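Local coordinates for protein transcriptional regulator ZitR (Lactococcus lactis subsp. cremoris, PDB 6FI9) that represses the zit zinc-uptake operon when zinc is present, binding as a homodimer to two palindromic operator sites that overlap the promoter, at residues A[11-16]-A[21-26]; A[38-43]-A[57-62]; A[81-84]-A[90-93]. The protein carries 3 engineered substitutions. All coordinates share one frame; numbering follows the deposited sequence.

Contact 1 (A[11-16]-A[21-26]); sequences GAIMQF and HEILLG. With ZN (zinc ion), chain I.
Directly beside I23, whose side chain meets F16 and I13 across this contact, E22 OE1 binds a zinc ion at 2.0 Å. H106 and H110 of helix 100-122 bind the same ion. H40 is the fourth residue of the site, its ND1 standing off at a long 2.8 Å from the zinc ion. The other carboxylate oxygen, E22 OE2, stays at 2.9 Å from the zinc ion.

The E22 side chain leads away from the helix that ends at F16, while CG1 and CG2 of I23 face the F16 ring. The phenyl extends toward them because its CG lies anti to the backbone N (chi1 -177°). Its corner atom F16 CE1 approaches I23 CG2 at 3.7 Å, obliquely to the ring plane. Further along the ring, F16 CZ comes to 4.0 Å from L25 CD2, also obliquely, whereas the carbonyl oxygen of L24 sits at the ring edge, near its plane. One turn back on the helix, I13 CG2 reaches I23 CD1 at 3.7 Å, the two side chains crossing at about a right angle.

On the second subunit, F143 meets F16 edge-to-face and M14 receives I23. Within the chain, I23 and L25 pack on Y117, and L24 on H106 and T113. Hydrocarbon groups thus hold the loop between the dimer partner and helix 100-122, and the adjacent E22 delivers its carboxylate to the metal.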
loop_
_atom_site.group_PDB
_atom_site.type_symbol
_atom_site.label_atom_id
_atom_site.label_comp_id
_atom_site.label_asym_id
_atom_site.label_seq_id
_atom_site.Cartn_x
_atom_site.Cartn_y
_atom_site.Cartn_z
ATOM N N GLY A 11 -5.253 -7.391 0.418
ATOM C CA GLY A 11 -5.759 -6.876 -0.851
ATOM C C GLY A 11 -6.607 -5.626 -0.686
ATOM O O GLY A 11 -6.565 -4.730 -1.539
ATOM N N ALA A 12 -7.379 -5.555 0.420
ATOM C CA ALA A 12 -8.223 -4.412 0.744
ATOM C C ALA A 12 -7.373 -3.197 1.094
ATOM O O ALA A 12 -7.761 -2.081 0.750
ATOM C CB ALA A 12 -9.135 -4.751 1.896
ATOM N N ILE A 13 -6.211 -3.413 1.758
ATOM C CA ILE A 13 -5.259 -2.359 2.131
ATOM C C ILE A 13 -4.606 -1.818 0.852
ATOM O O ILE A 13 -4.450 -0.599 0.715
ATOM C CB ILE A 13 -4.213 -2.866 3.159
ATOM C CG1 ILE A 13 -4.883 -3.420 4.411
ATOM C CG2 ILE A 13 -3.228 -1.772 3.543
ATOM C CD1 ILE A 13 -4.069 -4.475 5.093
ATOM N N MET A 14 -4.259 -2.730 -0.090
ATOM C CA MET A 14 -3.658 -2.400 -1.384
ATOM C C MET A 14 -4.510 -1.391 -2.148
ATOM O O MET A 14 -3.986 -0.365 -2.588
ATOM C CB MET A 14 -3.422 -3.663 -2.241
ATOM C CG MET A 14 -2.294 -4.542 -1.775
ATOM S SD MET A 14 -0.677 -3.751 -1.837
ATOM C CE MET A 14 -0.637 -3.012 -0.186
ATOM N N GLN A 15 -5.818 -1.676 -2.276
ATOM C CA GLN A 15 -6.770 -0.814 -2.962
ATOM C C GLN A 15 -6.887 0.528 -2.239
ATOM O O GLN A 15 -6.831 1.571 -2.893
ATOM C CB GLN A 15 -8.147 -1.496 -3.069
ATOM C CG GLN A 15 -8.249 -2.522 -4.191
ATOM C CD GLN A 15 -9.660 -3.038 -4.370
ATOM O OE1 GLN A 15 -10.595 -2.305 -4.733
ATOM N NE2 GLN A 15 -9.841 -4.326 -4.128
ATOM N N PHE A 16 -6.998 0.494 -0.889
ATOM C CA PHE A 16 -7.124 1.667 -0.018
ATOM C C PHE A 16 -5.920 2.600 -0.124
ATOM O O PHE A 16 -6.063 3.814 0.054
ATOM C CB PHE A 16 -7.350 1.234 1.436
ATOM C CG PHE A 16 -7.575 2.350 2.436
ATOM C CD1 PHE A 16 -6.520 2.862 3.182
ATOM C CD2 PHE A 16 -8.847 2.854 2.665
ATOM C CE1 PHE A 16 -6.727 3.880 4.117
ATOM C CE2 PHE A 16 -9.055 3.868 3.604
ATOM C CZ PHE A 16 -7.993 4.375 4.325
ATOM N N HIS A 21 0.224 7.530 0.953
ATOM C CA HIS A 21 1.518 7.149 1.524
ATOM C C HIS A 21 1.344 6.554 2.925
ATOM O O HIS A 21 2.076 5.633 3.309
ATOM C CB HIS A 21 2.476 8.349 1.561
ATOM C CG HIS A 21 3.101 8.660 0.234
ATOM N ND1 HIS A 21 2.523 9.565 -0.639
ATOM C CD2 HIS A 21 4.242 8.182 -0.321
ATOM C CE1 HIS A 21 3.319 9.601 -1.696
ATOM N NE2 HIS A 21 4.365 8.783 -1.554
ATOM N N GLU A 22 0.358 7.087 3.677
ATOM C CA GLU A 22 -0.001 6.683 5.040
ATOM C C GLU A 22 -1.490 6.377 5.174
ATOM O O GLU A 22 -2.307 6.926 4.429
ATOM C CB GLU A 22 0.419 7.754 6.064
ATOM C CG GLU A 22 -0.191 9.132 5.855
ATOM C CD GLU A 22 0.368 10.204 6.766
ATOM O OE1 GLU A 22 0.345 10.007 8.001
ATOM O OE2 GLU A 22 0.834 11.242 6.247
ATOM N N ILE A 23 -1.836 5.508 6.128
ATOM C CA ILE A 23 -3.222 5.140 6.388
ATOM C C ILE A 23 -3.796 6.015 7.505
ATOM O O ILE A 23 -3.293 6.009 8.634
ATOM C CB ILE A 23 -3.404 3.613 6.638
ATOM C CG1 ILE A 23 -3.209 2.820 5.335
ATOM C CG2 ILE A 23 -4.773 3.303 7.256
ATOM C CD1 ILE A 23 -2.928 1.382 5.543
ATOM N N LEU A 24 -4.849 6.775 7.168
ATOM C CA LEU A 24 -5.566 7.642 8.097
ATOM C C LEU A 24 -7.043 7.378 7.931
ATOM O O LEU A 24 -7.590 7.627 6.856
ATOM C CB LEU A 24 -5.239 9.125 7.851
ATOM C CG LEU A 24 -3.914 9.635 8.407
ATOM C CD1 LEU A 24 -3.348 10.724 7.526
ATOM C CD2 LEU A 24 -4.065 10.133 9.828
ATOM N N LEU A 25 -7.677 6.811 8.969
ATOM C CA LEU A 25 -9.101 6.496 8.944
ATOM C C LEU A 25 -9.917 7.700 9.370
ATOM O O LEU A 25 -9.617 8.330 10.395
ATOM C CB LEU A 25 -9.440 5.264 9.792
ATOM C CG LEU A 25 -8.904 3.920 9.294
ATOM C CD1 LEU A 25 -9.139 2.839 10.317
ATOM C CD2 LEU A 25 -9.525 3.524 7.960
ATOM N N GLY A 26 -10.930 8.002 8.552
ATOM C CA GLY A 26 -11.826 9.140 8.702
ATOM C C GLY A 26 -11.589 10.158 7.606
ATOM O O GLY A 26 -10.896 9.861 6.623
HETATM ZN ZN ZN I . 0.308 11.677 9.102
#

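Contact 2 (A[38-43]-A[57-62]); sequences QEHILM and EQLKIS. With ZN (zinc ion), chain J.
With CG anti to the backbone N (chi1 -172°), the H40 ring swings out from its helix toward L59, and the next residue, I41, turns its CG1 beside its own backbone N (chi1 -68°), which brings the end of that chain nearer to the same leucine. L59 therefore meets two consecutive helix residues at once. Its CG lies in the plane of the H40 imidazole, at the ring edge, 3.8 Å from H40 CD2. The methyl L59 CD1 touches H40 CD2 as well, at 3.9 Å, and the two side chains slide past each other in opposite directions. On the I41 side the chains cross at about a right angle, L59 CD2 resting 3.7 Å from I41 CG1.

No hydrogen bond spans the contact. L59 lies near the C-terminal end of the first helix of the predicted helix-turn-helix motif (52-75). K60 then leaves helical geometry with a positive phi of 63°, and S62 takes the N-cap position of helix 63-75. I41 also packs on L73 of that second helix, so the motif lies against helix 36-47 through both of its helices.

On the metal side, E39 OE1 binds a second zinc ion at 2.3 Å, in a site it shares with C28 and E105, and accepts a hydrogen bond from S30 OG. H40 belongs to the first zinc site, and its ring meets that of H110, inclined to it. Two neighbouring residues thus serve two different metal sites. Between these segments the link from the metal-binding helix to the motif is apolar, and it could help convey zinc binding to the DNA-binding helices.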
loop_
_atom_site.group_PDB
_atom_site.type_symbol
_atom_site.label_atom_id
_atom_site.label_comp_id
_atom_site.label_asym_id
_atom_site.label_seq_id
_atom_site.Cartn_x
_atom_site.Cartn_y
_atom_site.Cartn_z
ATOM N N GLN A 38 2.428 16.265 2.931
ATOM C CA GLN A 38 2.513 17.716 3.141
ATOM C C GLN A 38 2.018 18.147 4.528
ATOM O O GLN A 38 2.689 18.943 5.192
ATOM C CB GLN A 38 1.766 18.478 2.036
ATOM C CG GLN A 38 2.593 18.685 0.778
ATOM C CD GLN A 38 1.797 19.389 -0.290
ATOM O OE1 GLN A 38 0.871 18.828 -0.887
ATOM N NE2 GLN A 38 2.145 20.638 -0.557
ATOM N N GLU A 39 0.860 17.611 4.966
ATOM C CA GLU A 39 0.284 17.918 6.275
ATOM C C GLU A 39 1.116 17.302 7.389
ATOM O O GLU A 39 1.297 17.927 8.435
ATOM C CB GLU A 39 -1.179 17.468 6.351
ATOM C CG GLU A 39 -2.139 18.523 5.827
ATOM C CD GLU A 39 -3.618 18.223 5.973
ATOM O OE1 GLU A 39 -4.036 17.778 7.068
ATOM O OE2 GLU A 39 -4.366 18.459 4.996
ATOM N N HIS A 40 1.661 16.099 7.142
ATOM C CA HIS A 40 2.502 15.394 8.105
ATOM C C HIS A 40 3.835 16.109 8.335
ATOM O O HIS A 40 4.338 16.096 9.460
ATOM C CB HIS A 40 2.700 13.921 7.707
ATOM C CG HIS A 40 3.384 13.112 8.763
ATOM N ND1 HIS A 40 2.747 12.787 9.947
ATOM C CD2 HIS A 40 4.645 12.625 8.796
ATOM C CE1 HIS A 40 3.635 12.110 10.655
ATOM N NE2 HIS A 40 4.791 11.988 10.003
ATOM N N ILE A 41 4.392 16.755 7.284
ATOM C CA ILE A 41 5.639 17.520 7.387
ATOM C C ILE A 41 5.433 18.661 8.403
ATOM O O ILE A 41 6.294 18.884 9.253
ATOM C CB ILE A 41 6.143 18.000 5.991
ATOM C CG1 ILE A 41 6.608 16.807 5.134
ATOM C CG2 ILE A 41 7.280 19.023 6.113
ATOM C CD1 ILE A 41 6.485 16.985 3.611
ATOM N N LEU A 42 4.256 19.321 8.355
ATOM C CA LEU A 42 3.881 20.405 9.271
ATOM C C LEU A 42 3.750 19.907 10.714
ATOM O O LEU A 42 4.096 20.632 11.645
ATOM C CB LEU A 42 2.562 21.068 8.830
ATOM C CG LEU A 42 2.514 21.695 7.437
ATOM C CD1 LEU A 42 1.080 21.898 6.990
ATOM C CD2 LEU A 42 3.272 23.011 7.394
ATOM N N MET A 43 3.258 18.666 10.884
ATOM C CA MET A 43 3.056 18.010 12.175
ATOM C C MET A 43 4.383 17.779 12.922
ATOM O O MET A 43 4.475 18.138 14.098
ATOM C CB MET A 43 2.273 16.700 11.976
ATOM C CG MET A 43 1.877 16.010 13.254
ATOM S SD MET A 43 1.230 14.362 12.915
ATOM C CE MET A 43 1.554 13.596 14.479
ATOM N N GLU A 57 14.145 11.355 6.745
ATOM C CA GLU A 57 14.388 10.274 7.704
ATOM C C GLU A 57 13.097 9.901 8.449
ATOM O O GLU A 57 12.803 8.712 8.589
ATOM C CB GLU A 57 15.508 10.687 8.687
ATOM C CG GLU A 57 15.946 9.618 9.679
ATOM C CD GLU A 57 15.552 9.875 11.123
ATOM O OE1 GLU A 57 14.927 8.977 11.731
ATOM O OE2 GLU A 57 15.871 10.966 11.648
ATOM N N GLN A 58 12.337 10.915 8.919
ATOM C CA GLN A 58 11.085 10.744 9.658
ATOM C C GLN A 58 9.978 10.182 8.768
ATOM O O GLN A 58 9.377 9.168 9.116
ATOM C CB GLN A 58 10.635 12.070 10.308
ATOM C CG GLN A 58 11.507 12.552 11.466
ATOM C CD GLN A 58 11.193 11.853 12.761
ATOM O OE1 GLN A 58 10.168 12.109 13.403
ATOM N NE2 GLN A 58 12.080 10.960 13.181
ATOM N N LEU A 59 9.727 10.826 7.615
ATOM C CA LEU A 59 8.690 10.434 6.657
ATOM C C LEU A 59 9.010 9.159 5.875
ATOM O O LEU A 59 8.101 8.579 5.276
ATOM C CB LEU A 59 8.403 11.588 5.685
ATOM C CG LEU A 59 7.302 12.550 6.090
ATOM C CD1 LEU A 59 7.848 13.695 6.927
ATOM C CD2 LEU A 59 6.608 13.096 4.867
ATOM N N LYS A 60 10.296 8.736 5.866
ATOM C CA LYS A 60 10.816 7.555 5.152
ATOM C C LYS A 60 10.639 7.694 3.619
ATOM O O LYS A 60 10.509 6.697 2.900
ATOM C CB LYS A 60 10.242 6.225 5.710
ATOM C CG LYS A 60 10.531 5.961 7.193
ATOM C CD LYS A 60 11.882 5.294 7.423
ATOM C CE LYS A 60 12.171 5.135 8.896
ATOM N NZ LYS A 60 13.507 4.528 9.136
ATOM N N ILE A 61 10.659 8.951 3.135
ATOM C CA ILE A 61 10.529 9.321 1.724
ATOM C C ILE A 61 11.860 9.916 1.197
ATOM O O ILE A 61 12.671 10.405 1.992
ATOM C CB ILE A 61 9.270 10.230 1.493
ATOM C CG1 ILE A 61 8.788 10.217 0.021
ATOM C CG2 ILE A 61 9.456 11.660 2.008
ATOM C CD1 ILE A 61 7.840 9.068 -0.348
ATOM N N SER A 62 12.086 9.832 -0.132
ATOM C CA SER A 62 13.290 10.310 -0.819
ATOM C C SER A 62 13.498 11.830 -0.684
ATOM O O SER A 62 12.522 12.574 -0.822
ATOM C CB SER A 62 13.255 9.913 -2.293
ATOM O OG SER A 62 12.172 10.521 -2.977
HETATM ZN ZN ZN J . -5.471 16.613 8.502
#

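Contact 3 (A[81-84]-A[90-93]); sequences SSRA and VVLW
S82 and L92 form the regular, bonded end of this hairpin contact, whereas R83 and A84 lie on its exposed side, where the regular strand pairing stops. At the bonded end, S82 N donates to L92 O at 2.8 Å and L92 N returns the bond to S82 O at 2.8 Å, each with an N-H...O angle of 133°, well short of straight. This antiparallel hydrogen-bonded pair puts both side chains on one face of the sheet, with S82 CB 4.1 Å from L92 CB. S81 and W93 make the neighbouring non-hydrogen-bonded pair and turn to the other face. There S81 OG, anti to its carbonyl carbon (chi1 -58°), lies obliquely by the CZ3-CH2 bond of the six-membered ring, 3.2 Å from W93 CH2.

Toward the hairpin tip the contact becomes looser. The extended chain of R83 runs alongside V91, both pointing the same way, and the guanidinium nitrogen R83 NH2 comes to 3.5 Å from V91 CG1, which lies obliquely to the guanidinium plane. Nearer the backbone, R83 CG passes V90 O at 3.4 Å. The methyls A84 CB and V90 CG1 touch at 4.2 Å, a light apolar contact between partly or fully exposed residues.

In the winged helix-turn-helix fold of the MarR family this hairpin is the wing, which in relatives commonly reaches toward DNA. W93 joins it to both helices of the DNA-binding motif: it is buried against N52 and I55 of helix 52-59 and L70 and Q74 of helix 63-75, with a backbone hydrogen bond to S50. On the opposite face L92 packs on V49 and T51, in the loop before helix 52-59.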
loop_
_atom_site.group_PDB
_atom_site.type_symbol
_atom_site.label_atom_id
_atom_site.label_comp_id
_atom_site.label_asym_id
_atom_site.label_seq_id
_atom_site.Cartn_x
_atom_site.Cartn_y
_atom_site.Cartn_z
ATOM N N SER A 81 12.342 29.336 6.109
ATOM C CA SER A 81 13.749 28.916 6.080
ATOM C C SER A 81 14.572 29.558 7.204
ATOM O O SER A 81 14.342 30.718 7.561
ATOM C CB SER A 81 14.388 29.257 4.735
ATOM O OG SER A 81 13.715 28.657 3.641
ATOM N N SER A 82 15.553 28.804 7.734
ATOM C CA SER A 82 16.480 29.236 8.786
ATOM C C SER A 82 17.853 28.599 8.576
ATOM O O SER A 82 17.934 27.455 8.125
ATOM C CB SER A 82 15.945 28.877 10.166
ATOM O OG SER A 82 14.769 29.609 10.465
ATOM N N ARG A 83 18.928 29.338 8.888
ATOM C CA ARG A 83 20.295 28.838 8.729
ATOM C C ARG A 83 21.138 29.065 9.975
ATOM O O ARG A 83 21.077 30.142 10.568
ATOM C CB ARG A 83 20.955 29.421 7.469
ATOM C CG ARG A 83 20.551 28.680 6.199
ATOM C CD ARG A 83 20.563 29.576 4.978
ATOM N NE ARG A 83 19.750 29.021 3.892
ATOM C CZ ARG A 83 18.459 29.287 3.697
ATOM N NH1 ARG A 83 17.811 30.108 4.515
ATOM N NH2 ARG A 83 17.808 28.733 2.684
ATOM N N ALA A 84 21.905 28.035 10.381
ATOM C CA ALA A 84 22.759 28.045 11.572
ATOM C C ALA A 84 23.983 28.960 11.443
ATOM O O ALA A 84 24.370 29.318 10.328
ATOM C CB ALA A 84 23.198 26.629 11.907
ATOM N N VAL A 90 23.456 23.412 5.574
ATOM C CA VAL A 90 22.364 23.196 6.522
ATOM C C VAL A 90 21.213 24.192 6.306
ATOM O O VAL A 90 21.418 25.410 6.321
ATOM C CB VAL A 90 22.856 23.145 8.004
ATOM C CG1 VAL A 90 23.606 24.412 8.415
ATOM C CG2 VAL A 90 21.711 22.854 8.971
ATOM N N VAL A 91 20.004 23.643 6.092
ATOM C CA VAL A 91 18.774 24.405 5.902
ATOM C C VAL A 91 17.718 23.943 6.898
ATOM O O VAL A 91 17.053 22.924 6.690
ATOM C CB VAL A 91 18.253 24.476 4.437
ATOM C CG1 VAL A 91 19.000 25.549 3.647
ATOM C CG2 VAL A 91 18.313 23.118 3.723
ATOM N N LEU A 92 17.619 24.672 8.017
ATOM C CA LEU A 92 16.669 24.399 9.087
ATOM C C LEU A 92 15.295 24.955 8.727
ATOM O O LEU A 92 15.197 26.033 8.137
ATOM C CB LEU A 92 17.157 25.012 10.407
ATOM C CG LEU A 92 17.237 24.081 11.612
ATOM C CD1 LEU A 92 17.952 24.755 12.743
ATOM C CD2 LEU A 92 15.859 23.674 12.099
ATOM N N TRP A 93 14.236 24.219 9.085
ATOM C CA TRP A 93 12.863 24.614 8.800
ATOM C C TRP A 93 12.054 24.889 10.054
ATOM O O TRP A 93 12.080 24.103 11.005
ATOM C CB TRP A 93 12.179 23.589 7.897
ATOM C CG TRP A 93 12.783 23.537 6.527
ATOM C CD1 TRP A 93 13.750 22.681 6.087
ATOM C CD2 TRP A 93 12.522 24.437 5.445
ATOM N NE1 TRP A 93 14.084 22.972 4.786
ATOM C CE2 TRP A 93 13.342 24.044 4.365
ATOM C CE3 TRP A 93 11.661 25.536 5.278
ATOM C CZ2 TRP A 93 13.314 24.699 3.127
ATOM C CZ3 TRP A 93 11.629 26.181 4.052
ATOM C CH2 TRP A 93 12.446 25.762 2.992
#

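Read from the N terminus, the three contacts come in series, and none nests in or crosses another. Contact 1 closes the short turn after helix 2-16 and ties the dimer-forming region to the loop that carries E22. Contact 2 then spans thirteen residues, mostly helical, to join helix 36-47 to the end of the first helix and the turn of the helix-turn-helix motif. Contact 3 closes the tip of the wing. Contacts 1 and 2 touch: E22 OE2 lies 3.6 Å from H40 CB, and H21 packs on I61. Contact 3 stands about 17 Å from contact 2 and about 34 Å from contact 1, between centres, on the opposite side of the chain's centre from contact 1.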